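Local coordinates for protein 4-amino-4-deoxy-L-arabinose transferase or related glycosyltransferases of PMT family (Cupriavidus metallidurans, PDB 5EZM) that probably transfers aminoarabinose from a polyprenyl phosphate carrier to lipid A as a zinc-containing membrane glycosyltransferase of the GT-C fold, at residues R189-M192 against V193-W196; V248-F251 against Y252-V256; F261-F264 against F265-E269; E59-Y62 against A63-R67. All blocks are in the same frame, centred on the assembly; numbering follows the deposited sequence.

Contact 1 (R189-M192 against V193-W196); sequences RGWM and VACW. With DSL (mono-trans, octa-cis decaprenyl-phosphate), chain C; MPG ([(Z)-octadec-9-enyl] (2R)-2,3-bis(oxidanyl)propanoate), chain S.
M192 and W196 meet one turn apart on transmembrane helix 185-206 of this GT-C fold. The same two turns face two different bound lipids. The backbone bonds form a regular alpha-helical ladder. V193 N donates to R189 O, A194 N to G190 O, C195 N to W191 O and W196 N to M192 O, and each N-to-O distance is 2.9 Å. Apolar packing between the turns is slight. W191 CE3 lies 4.5 Å from A194 CB, and the methyl approaches the indole obliquely. The edge of the W196 indole is turned to the M192 carbonyl, with W196 CD1 3.1 Å from M192 O. W196 CG is anti to the carbonyl carbon (chi1 -75°), which brings the CD1 edge of the ring back to the M192 carbonyl.

The lipid contacts divide by face of the helix. The tail of one MPG runs over a face of the W191 indole, and its C14 is 3.8 Å from W191 NE1. A194 CB touches C8 of the same tail at 3.8 Å. C195 and W196 look toward the decaprenyl chain instead. C195 SG is 3.8 Å from DSL C25. DSL C28 lies over one face of the W196 ring, near the rim. W196 NE1 is hydrogen-bonded to L234 O, which fixes the turn of the indole. With an alanine here the N-H and the flat ring would be gone, which is likely to leave the L234 carbonyl without its donor and the prenyl chain less supported. At the far end of the indole, W196 CH2 comes within 3.5 Å of DSL C33.

Contact 2 (V248-F251 against Y252-V256); sequences VPWF and YLVSV. With MPG ([(Z)-octadec-9-enyl] (2R)-2,3-bis(oxidanyl)propanoate), chain K.
W250 and V254 pack face to methyl in the last turns of transmembrane helix 236-257, just after a proline kink. P249 has no N-H to give, and neither its N nor that of W250 is bonded to the turn before. Past the kink the helical ladder resumes. Y252 N bonds to V248 O, L253 N to P249 O, and V254 N to W250 O.

The main side-chain contact is a CH-pi interaction. V254 CG1 stands over the six-membered ring of W250, 4.0 Å from its centroid and only 8° off the ring normal. The W250 chi1 of 174°, with CG opposite the backbone N, carries the benzo half to where V254 CG1 covers its face. W250 NE1 is hydrogen-bonded to V76 O, which sets the rotation of the indole. W250 also meets its neighbour F251: W250 CZ3 sits over the centre of the F251 ring, 3.5 Å above the plane.

F251 O takes two bonds from S255. S255 N reaches it at 2.9 Å and S255 OG at 2.7 Å, from opposite faces of the carbonyl plane. The hydroxyl of S255 is thereby folded back on the helix, as is common for serine in a membrane helix. One MPG tail runs along this side. F251 CB lies 3.6 Å from its C5, and S255 OG lies 3.3 Å from its C8.

Contact 3 (F261-F264 against F265-E269); sequences FPNF and FFIHE. With PC (phosphocholine), chain B; MPG ([(Z)-octadec-9-enyl] (2R)-2,3-bis(oxidanyl)propanoate), chain T.
F264 O accepts from both I267 N and H268 N at the C-terminal end of the short helix 261-267, and H268 is the first residue to leave helical backbone angles. Before this end, F265 N bonds to F261 O and F266 N to P262 O. The turn carries H268 to the zinc site, which E87 and H270 complete.

F264 and H268 form an offset stack, with ring centroids 4.3 Å apart and planes at 10°. Each has CG anti to its backbone N (chi1 -176° and 172°), and the two side chains run side by side. H268 CB also makes a CH-pi contact over the centre of the F264 ring, 3.7 Å from the centroid. F264 thus lies in the second shell of the zinc and probably steadies the H268 ring. Replacing it by an alanine would strip one imidazole face of this cover and is likely to leave H268 held less firmly.

F261 and F265 also point the same way, with ring planes near parallel but slid apart. F265 CB stands over the F261 face, 4.0 Å from the ring centroid. Phosphocholine C4 lies over a face of F265, and its C3 meets the edge of the H268 ring, 3.5 Å from H268 CD2. The F266 ring has F265 CD2 over one face and an MPG tail over the other, with MPG C5 3.6 Å from F266 CD2.

Contact 4 (E59-Y62 against A63-R67); sequences EGRY and AEISR
Y62 and S66 make the tight polar part of this contact, one turn apart on helix 58-72. Y62 O accepts two bonds from S66. S66 N and S66 OG each lie 3.0 Å from it and come from opposite faces of the carbonyl plane. S66 OG is anti to its own carbonyl carbon (chi1 -67°), which points the hydroxyl back along the helix. The backbone bonds A63 N to E59 O, E64 N to G60 O and I65 N to R61 O complete the ladder. R61 and I65 add close apolar packing. They lie side by side, and I65 CD1 rests against the R61 aliphatic chain, 3.7 Å from R61 CG.

The looser part is the approach of I65 to Y62. I65 CD1 is 4.5 Å from Y62 CD1 and meets the ring obliquely. This looser side is not a solvent face, because every residue that touches here is buried.

Several buried charges here have partners. R67 grips E64 side-on, with NE 2.8 Å from E64 OE1 and NH1 2.8 Å from E64 OE2. The positive charge of R67 probably eases the closeness of the E64 and E68 carboxylates. R61 forms salt bridges to D58 and E509. E59 OE2 is hydrogen-bonded to N158 N and also forms a salt bridge to R111.

The helix lies near the metal site: the R61 side chain is about 6 Å from that of the zinc ligand H270 and about 9 Å from the zinc. I65 and S66 pack on M93 of helix 91-103. R61, E64 and I65 touch Y80 of strand 79-80, and A63 and E64 lie on F495 of helix 493-497.

Along the chain the order is contacts 4, 1, 2 and 3, each on its own helix: 58-72, 185-206, 236-257 and 261-267. Contacts 2 and 3 are the close pair, with centres 14 Å apart on successive helices. F261 joins them: its CZ lies 3.4 Å from W250 CH2, and its CD2 3.5 Å from V254 CG1. The kinked membrane helix is thereby packed against the helix that leads to H268, one of three zinc ligands. Contact 4 is about 22 Å from both by centres. Contact 1 touches none of the others; its centre lies 24, 30 and 32 Å from those of contacts 2, 3 and 4, so the decaprenyl surface and the buried charge cluster are well apart.

Contact 1 (R189-M192 against V193-W196)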
# COMPACT_ATOMS: atom_id res chain seq x y z
N ARG A 189 -14.77 -27.10 6.02
CA ARG A 189 -15.80 -26.07 6.18
C ARG A 189 -15.25 -24.85 6.90
O ARG A 189 -15.59 -23.71 6.56
CB ARG A 189 -17.00 -26.64 6.93
CG ARG A 189 -18.13 -25.64 7.12
CD ARG A 189 -19.24 -26.20 8.01
NE ARG A 189 -18.77 -26.50 9.36
CZ ARG A 189 -18.51 -27.72 9.81
NH1 ARG A 189 -18.67 -28.77 9.02
NH2 ARG A 189 -18.09 -27.89 11.06
N GLY A 190 -14.39 -25.07 7.90
CA GLY A 190 -13.80 -23.94 8.61
C GLY A 190 -12.94 -23.08 7.70
O GLY A 190 -13.04 -21.85 7.70
N TRP A 191 -12.08 -23.72 6.91
CA TRP A 191 -11.23 -22.96 6.01
C TRP A 191 -12.03 -22.35 4.87
O TRP A 191 -11.62 -21.32 4.32
CB TRP A 191 -10.11 -23.85 5.45
CG TRP A 191 -9.09 -24.24 6.47
CD1 TRP A 191 -8.83 -25.50 6.92
CD2 TRP A 191 -8.21 -23.37 7.18
NE1 TRP A 191 -7.83 -25.46 7.86
CE2 TRP A 191 -7.43 -24.16 8.04
CE3 TRP A 191 -8.00 -21.98 7.17
CZ2 TRP A 191 -6.45 -23.63 8.88
CZ3 TRP A 191 -7.03 -21.45 8.00
CH2 TRP A 191 -6.27 -22.27 8.84
N MET A 192 -13.15 -22.96 4.50
CA MET A 192 -13.96 -22.39 3.43
C MET A 192 -14.74 -21.16 3.90
O MET A 192 -14.77 -20.15 3.19
CB MET A 192 -14.91 -23.44 2.86
CG MET A 192 -14.27 -24.28 1.77
SD MET A 192 -13.34 -23.26 0.60
CE MET A 192 -11.67 -23.81 0.92
N VAL A 193 -15.36 -21.23 5.08
CA VAL A 193 -15.99 -20.04 5.63
C VAL A 193 -14.95 -18.97 5.93
O VAL A 193 -15.22 -17.77 5.80
CB VAL A 193 -16.84 -20.38 6.87
CG1 VAL A 193 -15.97 -20.87 8.01
CG2 VAL A 193 -17.65 -19.17 7.31
N ALA A 194 -13.74 -19.39 6.31
CA ALA A 194 -12.65 -18.42 6.47
C ALA A 194 -12.32 -17.75 5.14
O ALA A 194 -12.05 -16.55 5.09
CB ALA A 194 -11.42 -19.11 7.06
N CYS A 195 -12.35 -18.53 4.05
CA CYS A 195 -12.06 -17.98 2.73
C CYS A 195 -13.13 -16.97 2.32
O CYS A 195 -12.81 -15.83 1.94
CB CYS A 195 -11.97 -19.12 1.72
SG CYS A 195 -11.73 -18.60 0.01
N TRP A 196 -14.40 -17.37 2.39
CA TRP A 196 -15.48 -16.45 2.03
C TRP A 196 -15.48 -15.21 2.91
O TRP A 196 -15.72 -14.10 2.43
CB TRP A 196 -16.83 -17.17 2.13
CG TRP A 196 -17.07 -18.12 1.01
CD1 TRP A 196 -16.77 -19.45 0.98
CD2 TRP A 196 -17.67 -17.82 -0.25
NE1 TRP A 196 -17.14 -20.00 -0.22
CE2 TRP A 196 -17.70 -19.02 -1.00
CE3 TRP A 196 -18.19 -16.66 -0.83
CZ2 TRP A 196 -18.22 -19.09 -2.28
CZ3 TRP A 196 -18.71 -16.73 -2.11
CH2 TRP A 196 -18.72 -17.93 -2.82
C21 DSL C . -8.55 -18.94 -6.24
C22 DSL C . -9.41 -18.78 -5.00
C23 DSL C . -8.76 -18.42 -3.67
C24 DSL C . -10.73 -18.97 -5.08
C25 DSL C . -11.62 -18.81 -3.82
C26 DSL C . -12.88 -17.98 -4.22
C27 DSL C . -14.18 -18.79 -3.88
C28 DSL C . -14.15 -19.86 -2.77
C29 DSL C . -15.31 -18.54 -4.56
C30 DSL C . -15.34 -17.46 -5.67
C31 DSL C . -16.43 -17.81 -6.73
C32 DSL C . -17.38 -16.57 -6.95
C33 DSL C . -18.52 -16.29 -5.96
C34 DSL C . -17.20 -15.76 -8.02
C2 MPG S . -9.02 -12.01 8.10
C3 MPG S . -10.30 -12.28 7.32
C4 MPG S . -11.15 -13.41 7.90
C5 MPG S . -10.49 -14.09 9.12
C6 MPG S . -11.09 -15.48 9.40
C7 MPG S . -10.08 -16.43 10.08
C8 MPG S . -10.76 -17.73 10.55
C9 MPG S . -9.78 -18.91 10.74
C10 MPG S . -10.54 -20.27 10.84
C11 MPG S . -9.64 -21.45 11.25
C12 MPG S . -10.34 -22.83 11.02
C13 MPG S . -9.43 -24.02 11.38
C14 MPG S . -10.03 -25.38 10.91
C1 MPG S . -8.32 -10.72 7.66

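Contact 2 (V248-F251 against Y252-V256)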
# COMPACT_ATOMS: atom_id res chain seq x y z
N VAL A 248 -22.69 -6.65 3.60
CA VAL A 248 -23.92 -5.89 3.36
C VAL A 248 -24.17 -4.78 4.37
O VAL A 248 -24.52 -3.67 3.95
CB VAL A 248 -25.12 -6.86 3.26
CG1 VAL A 248 -26.42 -6.09 3.33
CG2 VAL A 248 -25.04 -7.64 1.96
N PRO A 249 -24.02 -4.99 5.69
CA PRO A 249 -24.44 -3.94 6.64
C PRO A 249 -23.89 -2.54 6.36
O PRO A 249 -24.66 -1.57 6.39
CB PRO A 249 -23.94 -4.49 7.99
CG PRO A 249 -24.01 -5.95 7.82
CD PRO A 249 -23.59 -6.21 6.41
N TRP A 250 -22.59 -2.40 6.07
CA TRP A 250 -22.07 -1.07 5.80
C TRP A 250 -22.65 -0.50 4.52
O TRP A 250 -22.96 0.70 4.45
CB TRP A 250 -20.55 -1.07 5.74
CG TRP A 250 -20.00 0.27 5.33
CD1 TRP A 250 -19.83 1.37 6.13
CD2 TRP A 250 -19.58 0.67 4.02
NE1 TRP A 250 -19.31 2.41 5.40
CE2 TRP A 250 -19.15 2.01 4.10
CE3 TRP A 250 -19.51 0.01 2.79
CZ2 TRP A 250 -18.67 2.71 3.00
CZ3 TRP A 250 -19.03 0.71 1.69
CH2 TRP A 250 -18.61 2.04 1.81
N PHE A 251 -22.79 -1.33 3.48
CA PHE A 251 -23.32 -0.83 2.22
C PHE A 251 -24.77 -0.37 2.37
O PHE A 251 -25.16 0.68 1.84
CB PHE A 251 -23.19 -1.90 1.14
CG PHE A 251 -21.80 -2.03 0.59
CD1 PHE A 251 -21.42 -1.34 -0.56
CD2 PHE A 251 -20.85 -2.81 1.23
CE1 PHE A 251 -20.14 -1.45 -1.06
CE2 PHE A 251 -19.57 -2.92 0.73
CZ PHE A 251 -19.21 -2.24 -0.41
N TYR A 252 -25.57 -1.13 3.12
CA TYR A 252 -26.93 -0.70 3.40
C TYR A 252 -26.95 0.59 4.20
O TYR A 252 -27.72 1.51 3.90
CB TYR A 252 -27.70 -1.80 4.14
CG TYR A 252 -29.10 -1.39 4.53
CD1 TYR A 252 -30.15 -1.48 3.63
CD2 TYR A 252 -29.38 -0.92 5.81
CE1 TYR A 252 -31.43 -1.11 3.98
CE2 TYR A 252 -30.66 -0.54 6.17
CZ TYR A 252 -31.68 -0.64 5.25
OH TYR A 252 -32.96 -0.27 5.60
N LEU A 253 -26.11 0.69 5.23
CA LEU A 253 -26.12 1.88 6.08
C LEU A 253 -25.73 3.12 5.28
O LEU A 253 -26.43 4.14 5.32
CB LEU A 253 -25.18 1.68 7.27
CG LEU A 253 -25.69 0.72 8.34
CD1 LEU A 253 -24.60 0.44 9.37
CD2 LEU A 253 -26.93 1.27 9.01
N VAL A 254 -24.63 3.05 4.53
CA VAL A 254 -24.17 4.22 3.80
C VAL A 254 -25.11 4.53 2.63
O VAL A 254 -25.25 5.70 2.24
CB VAL A 254 -22.72 4.02 3.33
CG1 VAL A 254 -22.65 3.10 2.12
CG2 VAL A 254 -22.05 5.36 3.04
N SER A 255 -25.78 3.52 2.08
CA SER A 255 -26.72 3.77 0.99
C SER A 255 -28.00 4.41 1.51
O SER A 255 -28.59 5.26 0.83
CB SER A 255 -27.04 2.47 0.26
OG SER A 255 -25.90 1.94 -0.38
N VAL A 256 -28.45 4.01 2.70
CA VAL A 256 -29.65 4.60 3.29
C VAL A 256 -29.38 6.02 3.73
O VAL A 256 -30.12 6.95 3.38
CB VAL A 256 -30.15 3.73 4.46
CG1 VAL A 256 -31.10 4.53 5.34
CG2 VAL A 256 -30.84 2.48 3.94
C2 MPG K . -22.25 -6.07 -2.19
C3 MPG K . -23.42 -5.60 -1.32
C4 MPG K . -24.05 -4.33 -1.87
C5 MPG K . -25.26 -3.84 -1.06
C6 MPG K . -26.03 -2.73 -1.81
C7 MPG K . -26.87 -1.85 -0.87
C8 MPG K . -27.49 -0.64 -1.62
C1 MPG K . -21.72 -7.45 -1.79

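Contact 3 (F261-F264 against F265-E269)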
# COMPACT_ATOMS: atom_id res chain seq x y z
N PHE A 261 -24.95 7.25 -2.77
CA PHE A 261 -23.74 6.43 -2.67
C PHE A 261 -23.70 5.32 -3.71
O PHE A 261 -22.69 5.21 -4.42
CB PHE A 261 -23.58 5.88 -1.25
CG PHE A 261 -22.48 4.85 -1.13
CD1 PHE A 261 -21.19 5.23 -0.80
CD2 PHE A 261 -22.75 3.50 -1.35
CE1 PHE A 261 -20.18 4.28 -0.69
CE2 PHE A 261 -21.74 2.56 -1.24
CZ PHE A 261 -20.46 2.95 -0.91
N PRO A 262 -24.71 4.44 -3.82
CA PRO A 262 -24.53 3.26 -4.69
C PRO A 262 -24.28 3.60 -6.15
O PRO A 262 -23.40 3.00 -6.78
CB PRO A 262 -25.83 2.47 -4.50
CG PRO A 262 -26.82 3.46 -4.00
CD PRO A 262 -26.04 4.43 -3.18
N ASN A 263 -25.02 4.57 -6.70
CA ASN A 263 -24.80 4.98 -8.08
C ASN A 263 -23.37 5.47 -8.29
O ASN A 263 -22.74 5.17 -9.31
CB ASN A 263 -25.80 6.05 -8.49
CG ASN A 263 -25.72 6.40 -9.96
OD1 ASN A 263 -25.09 5.69 -10.74
ND2 ASN A 263 -26.36 7.50 -10.34
N PHE A 264 -22.84 6.22 -7.32
CA PHE A 264 -21.46 6.69 -7.42
C PHE A 264 -20.49 5.52 -7.32
O PHE A 264 -19.77 5.21 -8.28
CB PHE A 264 -21.17 7.72 -6.32
CG PHE A 264 -19.79 8.31 -6.41
CD1 PHE A 264 -19.56 9.44 -7.18
CD2 PHE A 264 -18.73 7.75 -5.73
CE1 PHE A 264 -18.30 9.99 -7.27
CE2 PHE A 264 -17.46 8.29 -5.81
CZ PHE A 264 -17.25 9.42 -6.58
N PHE A 265 -20.47 4.84 -6.17
CA PHE A 265 -19.46 3.82 -5.91
C PHE A 265 -19.48 2.70 -6.95
O PHE A 265 -18.44 2.10 -7.23
CB PHE A 265 -19.66 3.24 -4.51
CG PHE A 265 -18.60 2.26 -4.11
CD1 PHE A 265 -17.40 2.69 -3.58
CD2 PHE A 265 -18.80 0.90 -4.28
CE1 PHE A 265 -16.42 1.79 -3.21
CE2 PHE A 265 -17.83 -0.01 -3.91
CZ PHE A 265 -16.64 0.43 -3.38
N PHE A 266 -20.64 2.41 -7.53
CA PHE A 266 -20.72 1.34 -8.52
C PHE A 266 -20.70 1.84 -9.96
O PHE A 266 -20.58 1.03 -10.87
CB PHE A 266 -21.97 0.49 -8.29
CG PHE A 266 -21.94 -0.31 -7.02
CD1 PHE A 266 -21.03 -1.34 -6.86
CD2 PHE A 266 -22.82 -0.04 -5.99
CE1 PHE A 266 -20.99 -2.08 -5.69
CE2 PHE A 266 -22.79 -0.78 -4.82
CZ PHE A 266 -21.87 -1.80 -4.67
N ILE A 267 -20.82 3.15 -10.19
CA ILE A 267 -20.93 3.65 -11.55
C ILE A 267 -19.84 4.68 -11.86
O ILE A 267 -19.40 4.80 -13.01
CB ILE A 267 -22.33 4.23 -11.80
CG1 ILE A 267 -23.39 3.14 -11.64
CG2 ILE A 267 -22.45 4.83 -13.19
CD1 ILE A 267 -23.21 1.98 -12.59
N HIS A 268 -19.36 5.39 -10.84
CA HIS A 268 -18.37 6.45 -11.06
C HIS A 268 -17.09 5.93 -11.70
O HIS A 268 -16.35 5.16 -11.09
CB HIS A 268 -18.03 7.15 -9.74
CG HIS A 268 -16.90 8.12 -9.85
ND1 HIS A 268 -16.98 9.28 -10.60
CD2 HIS A 268 -15.66 8.11 -9.31
CE1 HIS A 268 -15.83 9.94 -10.51
NE2 HIS A 268 -15.02 9.25 -9.73
N GLU A 269 -16.83 6.35 -12.94
CA GLU A 269 -15.54 6.09 -13.58
C GLU A 269 -14.56 7.14 -13.08
O GLU A 269 -14.59 8.29 -13.51
CB GLU A 269 -15.67 6.14 -15.10
CG GLU A 269 -16.26 4.88 -15.73
CD GLU A 269 -17.78 4.87 -15.74
OE1 GLU A 269 -18.38 5.94 -15.50
OE2 GLU A 269 -18.37 3.80 -16.00
P1 PC B . -16.25 -1.27 -8.17
O1 PC B . -15.85 -1.95 -6.88
O3 PC B . -17.62 -1.76 -8.57
O4 PC B . -15.27 -1.62 -9.26
O2 PC B . -16.29 0.38 -7.97
C1 PC B . -15.27 1.17 -8.52
C2 PC B . -15.74 2.62 -8.71
N1 PC B . -15.03 3.53 -7.81
C3 PC B . -15.58 4.86 -7.95
C4 PC B . -15.20 3.10 -6.44
C5 PC B . -13.62 3.56 -8.16
C2 MPG T . -24.41 -6.12 -6.32
C3 MPG T . -24.11 -4.65 -6.03
C4 MPG T . -25.30 -3.74 -6.30
C5 MPG T . -24.96 -2.64 -7.32
C6 MPG T . -26.04 -1.54 -7.40
C7 MPG T . -25.87 -0.65 -8.64
C8 MPG T . -26.74 0.62 -8.57
C9 MPG T . -26.82 1.37 -9.92
C10 MPG T . -27.90 2.48 -9.91
C11 MPG T . -28.61 2.62 -11.27
C12 MPG T . -29.91 3.49 -11.19
C13 MPG T . -30.50 3.80 -12.58
C1 MPG T . -23.16 -6.90 -6.74

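Contact 4 (E59-Y62 against A63-R67)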
# COMPACT_ATOMS: atom_id res chain seq x y z
N GLU A 59 -0.72 8.01 1.29
CA GLU A 59 -0.46 7.95 2.73
C GLU A 59 -1.18 9.07 3.47
O GLU A 59 -1.86 8.84 4.48
CB GLU A 59 1.04 8.01 3.01
CG GLU A 59 1.82 6.81 2.54
CD GLU A 59 3.15 6.69 3.25
OE1 GLU A 59 3.92 7.68 3.24
OE2 GLU A 59 3.41 5.62 3.84
N GLY A 60 -1.04 10.30 2.96
CA GLY A 60 -1.72 11.42 3.58
C GLY A 60 -3.23 11.31 3.50
O GLY A 60 -3.93 11.58 4.47
N ARG A 61 -3.75 10.91 2.33
CA ARG A 61 -5.19 10.83 2.15
C ARG A 61 -5.83 9.85 3.13
O ARG A 61 -6.81 10.18 3.80
CB ARG A 61 -5.54 10.44 0.71
CG ARG A 61 -6.98 9.96 0.56
CD ARG A 61 -7.39 9.72 -0.88
NE ARG A 61 -6.40 8.93 -1.61
CZ ARG A 61 -5.84 9.32 -2.75
NH1 ARG A 61 -6.19 10.48 -3.31
NH2 ARG A 61 -4.94 8.55 -3.35
N TYR A 62 -5.28 8.64 3.21
CA TYR A 62 -5.90 7.65 4.09
C TYR A 62 -5.62 7.96 5.56
O TYR A 62 -6.49 7.71 6.41
CB TYR A 62 -5.42 6.25 3.70
CG TYR A 62 -5.80 5.92 2.28
CD1 TYR A 62 -7.10 6.10 1.83
CD2 TYR A 62 -4.85 5.47 1.37
CE1 TYR A 62 -7.46 5.81 0.53
CE2 TYR A 62 -5.19 5.18 0.06
CZ TYR A 62 -6.50 5.36 -0.36
OH TYR A 62 -6.85 5.07 -1.66
N ALA A 63 -4.45 8.52 5.87
CA ALA A 63 -4.18 8.91 7.25
C ALA A 63 -5.15 9.99 7.71
O ALA A 63 -5.61 9.99 8.86
CB ALA A 63 -2.74 9.38 7.40
N GLU A 64 -5.48 10.93 6.81
CA GLU A 64 -6.36 12.03 7.17
C GLU A 64 -7.82 11.61 7.22
O GLU A 64 -8.55 12.00 8.13
CB GLU A 64 -6.19 13.20 6.20
CG GLU A 64 -7.24 14.29 6.34
CD GLU A 64 -7.23 14.97 7.71
OE1 GLU A 64 -6.23 14.84 8.44
OE2 GLU A 64 -8.23 15.63 8.05
N ILE A 65 -8.27 10.83 6.23
CA ILE A 65 -9.62 10.27 6.29
C ILE A 65 -9.80 9.52 7.60
O ILE A 65 -10.79 9.71 8.32
CB ILE A 65 -9.87 9.36 5.08
CG1 ILE A 65 -10.00 10.20 3.80
CG2 ILE A 65 -11.12 8.53 5.30
CD1 ILE A 65 -10.09 9.38 2.54
N SER A 66 -8.83 8.66 7.94
CA SER A 66 -8.92 7.92 9.19
C SER A 66 -8.91 8.86 10.39
O SER A 66 -9.61 8.62 11.38
CB SER A 66 -7.79 6.91 9.28
OG SER A 66 -7.95 5.91 8.30
N ARG A 67 -8.13 9.95 10.32
CA ARG A 67 -8.15 10.92 11.41
C ARG A 67 -9.54 11.51 11.59
O ARG A 67 -10.05 11.60 12.71
CB ARG A 67 -7.13 12.03 11.16
CG ARG A 67 -7.02 13.01 12.32
CD ARG A 67 -6.27 14.27 11.94
NE ARG A 67 -7.05 15.13 11.06
CZ ARG A 67 -7.96 16.00 11.48
NH1 ARG A 67 -8.62 16.75 10.60
NH2 ARG A 67 -8.21 16.12 12.77